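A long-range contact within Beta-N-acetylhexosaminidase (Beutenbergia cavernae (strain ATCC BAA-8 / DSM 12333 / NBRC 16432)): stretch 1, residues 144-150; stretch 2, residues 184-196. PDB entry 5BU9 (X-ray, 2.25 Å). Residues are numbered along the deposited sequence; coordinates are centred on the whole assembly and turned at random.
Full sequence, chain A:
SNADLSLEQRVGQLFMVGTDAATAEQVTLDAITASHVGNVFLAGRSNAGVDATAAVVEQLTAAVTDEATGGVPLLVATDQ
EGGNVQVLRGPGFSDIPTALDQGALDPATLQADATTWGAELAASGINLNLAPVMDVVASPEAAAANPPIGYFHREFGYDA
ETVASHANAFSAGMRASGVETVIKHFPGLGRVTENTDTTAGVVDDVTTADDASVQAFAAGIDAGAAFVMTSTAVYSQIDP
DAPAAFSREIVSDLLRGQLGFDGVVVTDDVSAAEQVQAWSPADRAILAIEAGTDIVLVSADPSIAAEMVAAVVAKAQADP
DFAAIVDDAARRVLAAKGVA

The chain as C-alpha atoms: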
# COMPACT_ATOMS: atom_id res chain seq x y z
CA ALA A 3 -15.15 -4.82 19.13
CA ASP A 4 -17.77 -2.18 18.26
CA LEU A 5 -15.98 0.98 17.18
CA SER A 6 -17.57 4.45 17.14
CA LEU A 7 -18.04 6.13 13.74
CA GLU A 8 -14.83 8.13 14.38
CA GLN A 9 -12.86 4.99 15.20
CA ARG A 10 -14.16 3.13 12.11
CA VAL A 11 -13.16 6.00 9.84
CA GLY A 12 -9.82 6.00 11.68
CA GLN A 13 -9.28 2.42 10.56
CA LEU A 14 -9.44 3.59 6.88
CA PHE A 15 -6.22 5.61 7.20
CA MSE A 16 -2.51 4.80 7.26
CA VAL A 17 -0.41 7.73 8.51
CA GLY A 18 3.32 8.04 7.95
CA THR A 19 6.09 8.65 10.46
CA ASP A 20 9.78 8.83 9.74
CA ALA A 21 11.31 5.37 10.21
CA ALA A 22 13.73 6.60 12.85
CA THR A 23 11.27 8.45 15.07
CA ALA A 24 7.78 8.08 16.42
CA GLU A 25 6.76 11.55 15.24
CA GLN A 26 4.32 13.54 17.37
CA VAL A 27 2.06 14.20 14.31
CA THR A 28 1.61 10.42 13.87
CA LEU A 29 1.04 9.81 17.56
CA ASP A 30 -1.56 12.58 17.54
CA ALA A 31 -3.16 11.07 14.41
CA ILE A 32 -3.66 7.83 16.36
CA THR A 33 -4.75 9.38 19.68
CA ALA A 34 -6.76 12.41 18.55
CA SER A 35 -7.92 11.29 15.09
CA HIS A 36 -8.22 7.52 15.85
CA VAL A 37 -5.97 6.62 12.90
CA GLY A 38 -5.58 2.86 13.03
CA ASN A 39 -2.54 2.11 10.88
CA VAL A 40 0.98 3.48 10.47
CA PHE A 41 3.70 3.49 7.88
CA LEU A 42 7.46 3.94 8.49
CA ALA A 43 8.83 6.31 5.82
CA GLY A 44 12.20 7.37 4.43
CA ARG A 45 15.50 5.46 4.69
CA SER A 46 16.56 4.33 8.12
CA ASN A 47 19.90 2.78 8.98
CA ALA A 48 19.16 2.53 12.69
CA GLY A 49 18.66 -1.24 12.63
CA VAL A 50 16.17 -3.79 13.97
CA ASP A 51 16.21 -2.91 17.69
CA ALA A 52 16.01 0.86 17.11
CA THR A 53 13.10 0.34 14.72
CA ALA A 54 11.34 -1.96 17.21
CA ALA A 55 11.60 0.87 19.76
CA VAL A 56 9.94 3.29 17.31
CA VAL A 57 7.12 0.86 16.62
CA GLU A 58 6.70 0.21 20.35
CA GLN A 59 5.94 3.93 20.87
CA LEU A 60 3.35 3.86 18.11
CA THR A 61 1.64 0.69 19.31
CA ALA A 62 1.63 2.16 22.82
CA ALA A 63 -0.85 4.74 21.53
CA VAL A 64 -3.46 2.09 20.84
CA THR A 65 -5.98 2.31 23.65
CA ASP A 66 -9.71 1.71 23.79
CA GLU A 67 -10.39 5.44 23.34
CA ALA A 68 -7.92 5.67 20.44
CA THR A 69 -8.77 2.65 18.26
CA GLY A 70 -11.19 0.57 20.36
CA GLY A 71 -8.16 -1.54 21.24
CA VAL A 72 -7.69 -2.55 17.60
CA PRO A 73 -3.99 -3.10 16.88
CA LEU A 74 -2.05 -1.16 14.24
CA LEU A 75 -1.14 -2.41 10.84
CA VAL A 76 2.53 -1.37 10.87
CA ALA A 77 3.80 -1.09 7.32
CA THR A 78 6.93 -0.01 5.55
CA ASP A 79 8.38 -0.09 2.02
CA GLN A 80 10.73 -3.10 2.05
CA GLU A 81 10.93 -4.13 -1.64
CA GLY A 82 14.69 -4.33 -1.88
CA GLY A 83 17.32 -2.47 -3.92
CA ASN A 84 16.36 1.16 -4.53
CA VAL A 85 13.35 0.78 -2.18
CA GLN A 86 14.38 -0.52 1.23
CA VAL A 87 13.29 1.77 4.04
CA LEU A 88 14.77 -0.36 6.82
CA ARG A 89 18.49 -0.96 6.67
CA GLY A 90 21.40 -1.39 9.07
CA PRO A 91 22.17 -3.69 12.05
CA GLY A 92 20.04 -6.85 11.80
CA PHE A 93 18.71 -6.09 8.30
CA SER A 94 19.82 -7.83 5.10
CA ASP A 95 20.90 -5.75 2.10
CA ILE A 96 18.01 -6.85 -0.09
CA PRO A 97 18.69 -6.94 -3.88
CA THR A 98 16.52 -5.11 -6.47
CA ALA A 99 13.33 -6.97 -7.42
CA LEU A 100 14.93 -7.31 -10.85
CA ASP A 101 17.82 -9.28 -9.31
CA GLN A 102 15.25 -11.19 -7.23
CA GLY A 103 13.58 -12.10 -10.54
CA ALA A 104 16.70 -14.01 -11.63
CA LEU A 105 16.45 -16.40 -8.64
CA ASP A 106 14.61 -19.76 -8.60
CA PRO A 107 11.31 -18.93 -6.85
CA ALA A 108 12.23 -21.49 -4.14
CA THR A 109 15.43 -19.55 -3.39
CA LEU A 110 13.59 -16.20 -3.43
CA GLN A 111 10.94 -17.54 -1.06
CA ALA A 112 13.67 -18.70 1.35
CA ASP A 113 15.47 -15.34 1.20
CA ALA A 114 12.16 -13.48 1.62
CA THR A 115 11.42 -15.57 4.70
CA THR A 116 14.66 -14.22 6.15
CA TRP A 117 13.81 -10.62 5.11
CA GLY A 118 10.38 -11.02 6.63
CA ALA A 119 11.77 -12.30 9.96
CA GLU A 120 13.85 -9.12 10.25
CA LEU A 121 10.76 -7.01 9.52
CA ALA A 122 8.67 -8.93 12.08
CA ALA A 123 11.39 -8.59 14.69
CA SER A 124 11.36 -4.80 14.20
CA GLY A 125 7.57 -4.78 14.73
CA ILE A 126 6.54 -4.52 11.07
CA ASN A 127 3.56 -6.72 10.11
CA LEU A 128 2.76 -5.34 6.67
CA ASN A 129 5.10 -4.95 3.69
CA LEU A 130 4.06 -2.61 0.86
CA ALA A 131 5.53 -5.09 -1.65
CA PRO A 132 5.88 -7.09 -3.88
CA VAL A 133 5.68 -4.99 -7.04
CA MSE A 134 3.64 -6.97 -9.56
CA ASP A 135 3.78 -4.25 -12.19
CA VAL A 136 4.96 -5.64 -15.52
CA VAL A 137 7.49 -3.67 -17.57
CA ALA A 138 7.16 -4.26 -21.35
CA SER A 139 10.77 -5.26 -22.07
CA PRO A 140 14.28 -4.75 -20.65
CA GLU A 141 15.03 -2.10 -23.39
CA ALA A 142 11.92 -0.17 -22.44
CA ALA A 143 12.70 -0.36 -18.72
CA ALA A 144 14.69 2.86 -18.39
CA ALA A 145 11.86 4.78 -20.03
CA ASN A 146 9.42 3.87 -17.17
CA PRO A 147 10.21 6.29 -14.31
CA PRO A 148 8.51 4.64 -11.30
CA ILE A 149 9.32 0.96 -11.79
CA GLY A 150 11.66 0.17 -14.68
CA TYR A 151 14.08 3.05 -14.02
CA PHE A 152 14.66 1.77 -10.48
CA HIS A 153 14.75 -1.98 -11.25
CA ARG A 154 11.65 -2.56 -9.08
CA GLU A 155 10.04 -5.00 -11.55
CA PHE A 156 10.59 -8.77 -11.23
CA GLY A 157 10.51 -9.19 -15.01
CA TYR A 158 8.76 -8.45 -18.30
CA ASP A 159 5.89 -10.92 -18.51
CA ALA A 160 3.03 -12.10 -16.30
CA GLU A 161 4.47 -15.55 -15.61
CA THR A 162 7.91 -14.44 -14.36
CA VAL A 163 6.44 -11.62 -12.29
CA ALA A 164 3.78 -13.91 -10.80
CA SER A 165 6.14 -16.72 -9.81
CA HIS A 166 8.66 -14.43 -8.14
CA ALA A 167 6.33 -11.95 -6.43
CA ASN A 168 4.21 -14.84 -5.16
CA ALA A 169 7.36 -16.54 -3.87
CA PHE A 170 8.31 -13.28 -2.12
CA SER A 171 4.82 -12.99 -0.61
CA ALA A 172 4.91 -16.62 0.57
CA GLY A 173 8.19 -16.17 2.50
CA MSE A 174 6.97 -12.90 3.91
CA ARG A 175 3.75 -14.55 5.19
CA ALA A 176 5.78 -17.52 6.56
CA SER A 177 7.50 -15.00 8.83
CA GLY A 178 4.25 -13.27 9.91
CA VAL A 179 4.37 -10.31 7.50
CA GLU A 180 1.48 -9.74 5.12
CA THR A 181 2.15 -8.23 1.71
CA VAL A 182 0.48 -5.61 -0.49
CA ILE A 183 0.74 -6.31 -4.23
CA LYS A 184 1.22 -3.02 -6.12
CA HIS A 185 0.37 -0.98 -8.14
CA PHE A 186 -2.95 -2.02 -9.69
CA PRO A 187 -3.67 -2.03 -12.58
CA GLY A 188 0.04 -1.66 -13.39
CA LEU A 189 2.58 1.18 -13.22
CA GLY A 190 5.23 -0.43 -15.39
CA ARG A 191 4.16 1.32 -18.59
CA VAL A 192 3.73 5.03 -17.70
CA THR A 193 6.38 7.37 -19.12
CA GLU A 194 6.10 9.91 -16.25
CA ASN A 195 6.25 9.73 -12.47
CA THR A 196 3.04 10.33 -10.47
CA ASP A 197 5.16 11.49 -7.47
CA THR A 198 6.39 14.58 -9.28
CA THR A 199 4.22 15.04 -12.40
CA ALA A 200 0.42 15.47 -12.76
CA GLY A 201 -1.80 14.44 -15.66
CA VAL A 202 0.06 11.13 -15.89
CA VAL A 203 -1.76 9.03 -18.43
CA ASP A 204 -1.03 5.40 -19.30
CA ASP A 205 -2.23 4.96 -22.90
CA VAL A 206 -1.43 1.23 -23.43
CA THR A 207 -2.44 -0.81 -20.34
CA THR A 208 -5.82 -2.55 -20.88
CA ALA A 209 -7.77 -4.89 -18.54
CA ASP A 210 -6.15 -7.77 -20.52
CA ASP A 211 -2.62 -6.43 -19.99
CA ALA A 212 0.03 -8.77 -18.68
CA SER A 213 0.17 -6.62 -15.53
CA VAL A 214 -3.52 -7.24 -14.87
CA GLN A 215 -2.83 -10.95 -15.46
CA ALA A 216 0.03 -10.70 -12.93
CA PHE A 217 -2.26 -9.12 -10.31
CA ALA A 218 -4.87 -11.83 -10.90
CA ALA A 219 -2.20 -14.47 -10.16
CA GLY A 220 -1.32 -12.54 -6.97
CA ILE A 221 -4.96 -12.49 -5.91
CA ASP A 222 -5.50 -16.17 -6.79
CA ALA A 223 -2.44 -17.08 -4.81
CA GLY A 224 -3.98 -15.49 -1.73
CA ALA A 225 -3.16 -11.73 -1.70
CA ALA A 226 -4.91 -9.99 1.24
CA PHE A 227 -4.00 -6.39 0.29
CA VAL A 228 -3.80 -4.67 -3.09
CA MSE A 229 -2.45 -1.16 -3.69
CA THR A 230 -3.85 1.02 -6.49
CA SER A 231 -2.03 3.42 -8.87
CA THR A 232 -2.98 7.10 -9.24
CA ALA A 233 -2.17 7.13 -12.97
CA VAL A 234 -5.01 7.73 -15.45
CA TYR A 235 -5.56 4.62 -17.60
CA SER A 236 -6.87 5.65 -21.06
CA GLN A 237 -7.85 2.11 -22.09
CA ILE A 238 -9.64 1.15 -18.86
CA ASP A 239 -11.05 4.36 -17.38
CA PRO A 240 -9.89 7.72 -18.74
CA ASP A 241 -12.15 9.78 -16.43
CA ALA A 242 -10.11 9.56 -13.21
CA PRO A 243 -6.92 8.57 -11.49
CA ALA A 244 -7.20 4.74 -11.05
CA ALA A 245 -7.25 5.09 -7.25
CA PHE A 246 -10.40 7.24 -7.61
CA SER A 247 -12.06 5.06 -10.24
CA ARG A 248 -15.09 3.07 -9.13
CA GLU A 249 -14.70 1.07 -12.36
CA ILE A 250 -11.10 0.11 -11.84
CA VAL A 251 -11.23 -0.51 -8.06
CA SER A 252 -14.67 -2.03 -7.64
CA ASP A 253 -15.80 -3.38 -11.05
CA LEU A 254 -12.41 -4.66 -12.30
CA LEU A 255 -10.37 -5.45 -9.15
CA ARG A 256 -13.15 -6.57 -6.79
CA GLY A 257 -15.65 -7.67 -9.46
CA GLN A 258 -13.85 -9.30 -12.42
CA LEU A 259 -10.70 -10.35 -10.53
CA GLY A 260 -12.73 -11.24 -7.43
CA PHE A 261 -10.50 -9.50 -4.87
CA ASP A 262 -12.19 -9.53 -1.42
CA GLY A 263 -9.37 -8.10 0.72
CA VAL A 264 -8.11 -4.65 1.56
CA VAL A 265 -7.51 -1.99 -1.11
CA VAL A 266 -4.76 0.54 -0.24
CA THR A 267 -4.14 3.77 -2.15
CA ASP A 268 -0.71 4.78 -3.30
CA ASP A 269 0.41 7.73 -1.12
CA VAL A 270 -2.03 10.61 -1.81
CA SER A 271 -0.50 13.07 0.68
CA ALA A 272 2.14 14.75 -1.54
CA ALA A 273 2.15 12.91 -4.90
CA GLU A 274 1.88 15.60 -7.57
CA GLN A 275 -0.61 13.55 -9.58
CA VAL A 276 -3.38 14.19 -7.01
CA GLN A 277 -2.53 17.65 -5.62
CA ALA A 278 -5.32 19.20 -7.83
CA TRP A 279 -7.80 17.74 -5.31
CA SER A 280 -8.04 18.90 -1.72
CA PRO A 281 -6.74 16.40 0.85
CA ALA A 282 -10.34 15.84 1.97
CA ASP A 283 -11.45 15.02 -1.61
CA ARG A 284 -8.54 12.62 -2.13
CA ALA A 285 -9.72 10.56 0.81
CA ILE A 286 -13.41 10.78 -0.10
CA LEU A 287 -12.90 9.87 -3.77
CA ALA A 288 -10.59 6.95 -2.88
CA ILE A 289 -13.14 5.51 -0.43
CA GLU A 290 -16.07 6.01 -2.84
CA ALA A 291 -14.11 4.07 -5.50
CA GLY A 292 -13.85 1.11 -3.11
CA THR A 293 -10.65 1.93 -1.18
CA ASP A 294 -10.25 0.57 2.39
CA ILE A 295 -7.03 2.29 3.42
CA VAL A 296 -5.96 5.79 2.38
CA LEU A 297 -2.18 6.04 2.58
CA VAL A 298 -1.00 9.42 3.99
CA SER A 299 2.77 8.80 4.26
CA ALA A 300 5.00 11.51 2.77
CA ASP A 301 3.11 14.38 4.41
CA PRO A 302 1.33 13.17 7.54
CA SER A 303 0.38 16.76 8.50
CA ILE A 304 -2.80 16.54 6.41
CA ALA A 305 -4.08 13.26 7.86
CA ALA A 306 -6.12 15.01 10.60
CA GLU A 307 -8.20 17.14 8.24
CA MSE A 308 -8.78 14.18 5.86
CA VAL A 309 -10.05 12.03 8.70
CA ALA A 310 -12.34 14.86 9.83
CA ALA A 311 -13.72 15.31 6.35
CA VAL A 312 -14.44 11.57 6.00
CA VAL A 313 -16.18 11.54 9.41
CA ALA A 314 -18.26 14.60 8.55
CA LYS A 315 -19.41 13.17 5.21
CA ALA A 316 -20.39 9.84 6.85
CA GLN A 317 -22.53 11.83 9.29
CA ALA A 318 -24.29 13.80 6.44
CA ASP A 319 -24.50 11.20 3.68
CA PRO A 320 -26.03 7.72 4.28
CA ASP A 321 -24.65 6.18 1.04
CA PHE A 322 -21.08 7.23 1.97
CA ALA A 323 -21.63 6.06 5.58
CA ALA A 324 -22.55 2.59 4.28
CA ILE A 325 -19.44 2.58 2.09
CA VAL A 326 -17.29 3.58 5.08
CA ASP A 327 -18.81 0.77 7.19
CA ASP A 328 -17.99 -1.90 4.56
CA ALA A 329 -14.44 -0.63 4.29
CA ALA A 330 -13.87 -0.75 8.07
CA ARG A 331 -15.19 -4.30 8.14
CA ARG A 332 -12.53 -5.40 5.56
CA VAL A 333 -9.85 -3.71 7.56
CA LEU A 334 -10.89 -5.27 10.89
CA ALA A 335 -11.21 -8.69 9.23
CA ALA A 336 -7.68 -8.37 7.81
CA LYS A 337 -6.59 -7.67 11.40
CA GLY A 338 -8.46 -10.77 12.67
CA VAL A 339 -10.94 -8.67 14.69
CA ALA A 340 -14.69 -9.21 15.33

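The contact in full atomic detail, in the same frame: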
# COMPACT_ATOMS: atom_id res chain seq x y z
N ALA A 144 14.16 1.57 -18.83
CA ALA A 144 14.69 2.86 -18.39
C ALA A 144 13.72 3.98 -18.68
O ALA A 144 13.79 5.04 -18.06
CB ALA A 144 16.06 3.16 -19.06
N ALA A 145 12.79 3.75 -19.61
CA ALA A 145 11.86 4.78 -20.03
C ALA A 145 10.63 4.89 -19.11
O ALA A 145 9.82 5.79 -19.27
CB ALA A 145 11.42 4.53 -21.46
N ASN A 146 10.51 3.95 -18.16
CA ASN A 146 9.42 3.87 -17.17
C ASN A 146 9.88 4.38 -15.79
O ASN A 146 10.51 3.64 -15.01
CB ASN A 146 8.92 2.42 -17.07
CG ASN A 146 7.95 2.21 -15.91
OD1 ASN A 146 8.26 1.55 -14.92
ND2 ASN A 146 6.75 2.77 -16.05
N PRO A 147 9.59 5.65 -15.48
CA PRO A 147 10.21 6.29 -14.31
C PRO A 147 9.91 5.63 -12.94
O PRO A 147 10.83 5.52 -12.14
CB PRO A 147 9.67 7.75 -14.37
CG PRO A 147 9.39 7.95 -15.86
CD PRO A 147 8.78 6.61 -16.26
N PRO A 148 8.66 5.20 -12.66
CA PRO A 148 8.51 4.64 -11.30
C PRO A 148 9.08 3.23 -11.08
O PRO A 148 9.61 2.92 -10.00
CB PRO A 148 6.98 4.61 -11.09
CG PRO A 148 6.39 4.58 -12.45
CD PRO A 148 7.36 5.38 -13.33
N ILE A 149 8.96 2.35 -12.06
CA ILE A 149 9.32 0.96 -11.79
C ILE A 149 10.61 0.60 -12.53
O ILE A 149 11.63 0.30 -11.92
CB ILE A 149 8.18 -0.00 -12.18
CG1 ILE A 149 6.84 0.39 -11.51
CG2 ILE A 149 8.59 -1.47 -11.87
CD1 ILE A 149 6.94 0.63 -9.99
N GLY A 150 10.55 0.62 -13.86
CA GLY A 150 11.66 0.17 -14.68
C GLY A 150 12.96 0.89 -14.35
O GLY A 150 13.99 0.25 -14.20
N LYS A 184 1.35 -4.40 -5.63
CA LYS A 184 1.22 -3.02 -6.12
C LYS A 184 1.84 -2.91 -7.54
O LYS A 184 2.68 -3.74 -7.89
CB LYS A 184 1.88 -2.07 -5.13
CG LYS A 184 3.40 -2.23 -4.98
CD LYS A 184 3.85 -1.33 -3.84
CE LYS A 184 5.35 -1.15 -3.82
NZ LYS A 184 5.83 -0.35 -2.62
N HIS A 185 1.43 -1.95 -8.38
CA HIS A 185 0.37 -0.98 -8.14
C HIS A 185 -0.73 -1.16 -9.19
O HIS A 185 -0.53 -0.83 -10.35
CB HIS A 185 0.89 0.47 -8.24
CG HIS A 185 2.21 0.71 -7.57
ND1 HIS A 185 3.39 0.16 -8.03
CD2 HIS A 185 2.54 1.47 -6.50
CE1 HIS A 185 4.39 0.56 -7.26
NE2 HIS A 185 3.90 1.37 -6.33
N PHE A 186 -1.89 -1.64 -8.77
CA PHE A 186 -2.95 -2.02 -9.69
C PHE A 186 -3.54 -0.78 -10.38
O PHE A 186 -3.80 0.23 -9.73
CB PHE A 186 -4.04 -2.78 -8.92
CG PHE A 186 -5.06 -3.38 -9.78
CD1 PHE A 186 -4.91 -4.67 -10.25
CD2 PHE A 186 -6.19 -2.67 -10.14
CE1 PHE A 186 -5.86 -5.27 -11.05
CE2 PHE A 186 -7.17 -3.27 -10.96
CZ PHE A 186 -6.99 -4.56 -11.42
N PRO A 187 -3.77 -0.85 -11.69
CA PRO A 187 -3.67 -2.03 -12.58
C PRO A 187 -2.32 -2.24 -13.27
O PRO A 187 -2.20 -3.11 -14.15
CB PRO A 187 -4.75 -1.75 -13.65
CG PRO A 187 -4.74 -0.22 -13.76
CD PRO A 187 -4.43 0.30 -12.35
N GLY A 188 -1.30 -1.50 -12.85
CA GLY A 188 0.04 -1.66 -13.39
C GLY A 188 0.72 -0.33 -13.70
O GLY A 188 0.22 0.48 -14.47
N LEU A 189 1.87 -0.09 -13.08
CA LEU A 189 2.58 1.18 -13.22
C LEU A 189 3.83 1.03 -14.06
O LEU A 189 4.62 1.97 -14.19
CB LEU A 189 2.94 1.71 -11.83
CG LEU A 189 2.97 3.19 -11.50
CD1 LEU A 189 1.83 3.94 -12.16
CD2 LEU A 189 2.90 3.34 -9.98
N GLY A 190 4.02 -0.16 -14.64
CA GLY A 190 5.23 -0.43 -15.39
C GLY A 190 5.25 0.12 -16.80
O GLY A 190 6.20 -0.13 -17.53
N ARG A 191 4.21 0.84 -17.21
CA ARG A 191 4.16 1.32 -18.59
C ARG A 191 3.92 2.84 -18.72
O ARG A 191 3.89 3.36 -19.84
CB ARG A 191 3.10 0.54 -19.37
CG ARG A 191 3.27 -1.00 -19.21
CD ARG A 191 2.44 -1.75 -20.27
NE ARG A 191 2.98 -1.48 -21.59
CZ ARG A 191 2.56 -2.03 -22.72
NH1 ARG A 191 1.55 -2.91 -22.72
NH2 ARG A 191 3.17 -1.70 -23.86
N VAL A 192 3.79 3.56 -17.61
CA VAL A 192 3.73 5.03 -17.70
C VAL A 192 5.11 5.56 -18.09
O VAL A 192 6.12 4.94 -17.80
CB VAL A 192 3.27 5.68 -16.39
CG1 VAL A 192 1.78 5.39 -16.12
CG2 VAL A 192 4.15 5.21 -15.23
N THR A 193 5.13 6.72 -18.74
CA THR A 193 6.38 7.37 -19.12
C THR A 193 6.69 8.60 -18.24
O THR A 193 7.67 9.29 -18.48
CB THR A 193 6.33 7.79 -20.56
OG1 THR A 193 5.09 8.51 -20.76
CG2 THR A 193 6.38 6.56 -21.50
N GLU A 194 5.84 8.87 -17.25
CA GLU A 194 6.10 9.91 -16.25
C GLU A 194 5.87 9.40 -14.86
O GLU A 194 5.28 8.34 -14.69
CB GLU A 194 5.21 11.13 -16.48
CG GLU A 194 5.70 12.00 -17.66
CD GLU A 194 4.95 11.65 -18.91
OE1 GLU A 194 5.57 11.69 -20.00
OE2 GLU A 194 3.74 11.31 -18.77
N ASN A 195 6.35 10.15 -13.87
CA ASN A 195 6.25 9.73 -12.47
C ASN A 195 5.11 10.46 -11.73
O ASN A 195 5.14 11.69 -11.58
CB ASN A 195 7.58 9.99 -11.75
CG ASN A 195 7.75 9.13 -10.52
OD1 ASN A 195 6.78 8.77 -9.84
ND2 ASN A 195 8.99 8.77 -10.23
N THR A 196 4.16 9.71 -11.17
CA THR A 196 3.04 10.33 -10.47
C THR A 196 3.45 11.08 -9.19
O THR A 196 2.71 11.93 -8.74
CB THR A 196 1.95 9.31 -10.12
OG1 THR A 196 2.53 8.24 -9.37
CG2 THR A 196 1.23 8.78 -11.41
O HOH W 1 9.86 8.17 -20.33

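Two loops, at least 36 residues apart in sequence wherever they touch, pack here and bury 464 Å² between them. Three consecutive residues of the first stretch, Asn 146, Pro 147 and Pro 148, cover the most surface, and each solves a different problem of packing against irregular backbone.

Asn 146 supplies the polar anchor. Its CA-to-CB bond points sideways, but with chi1 in the t rotamer the amide end comes nearer to the second stretch. There the backbone from Leu 189 to Val 192 curves around the amide nitrogen, and Asn 146 ND2 donates two hydrogen bonds, to Leu 189 O at 2.9 Å and to Val 192 O at 2.9 Å. A primary amide suits this place because its two N-H groups can diverge toward two backbone carbonyls of an irregular loop. Its other half faces home: Asn 146 OD1 accepts a hydrogen bond from Gly 150 N at 2.7 Å, nearly straight at 175°, and a weak one from Ile 149 N at 3.1 Å. One buried side chain thus ties its own turn together and clasps the neighbouring loop. The CA of Asn 146 adds a CA-H...O contact to Val 192 O, at 3.5 Å.

Pro 148 covers the largest area, 61 Å², largely through apolar side-chain contacts, with Pro 148 CG also resting 3.6 Å from Leu 189 O. Its CA-to-CB bond points toward the second stretch, and Pro 148 CG lies 3.6 Å from Val 192 CG2 and 3.8 Å from Leu 189 CG. The edge of the compact ring at CG touches both branched side chains, and having no N-H it leaves no backbone donor to be satisfied in this buried setting. Ile 149 extends the apolar surface: Ile 149 CG1 lies 4.1 Å from Leu 189 CB, while Ile 149 CD1 reaches CE1 of His 185 at 3.7 Å, approaching the ring obliquely.

Pro 147, partly exposed, also has its CA-to-CB bond pointing toward the second stretch but rests chiefly on backbone. Pro 147 CG is 3.4 Å from Thr 193 O and Pro 147 CD 3.5 Å from Val 192 O, while Pro 147 CB meets CB of Asn 195 at 4.0 Å. Such a compact, puckered ring, with little conformational freedom, can rest against a turning main chain.

Toward the more exposed edge, a water supplements the direct contact. It donates hydrogen bonds to Ala 145 O at 2.6 Å and to Thr 193 O at 3.1 Å, bridging two carbonyls that, both being acceptors, could not bond to each other.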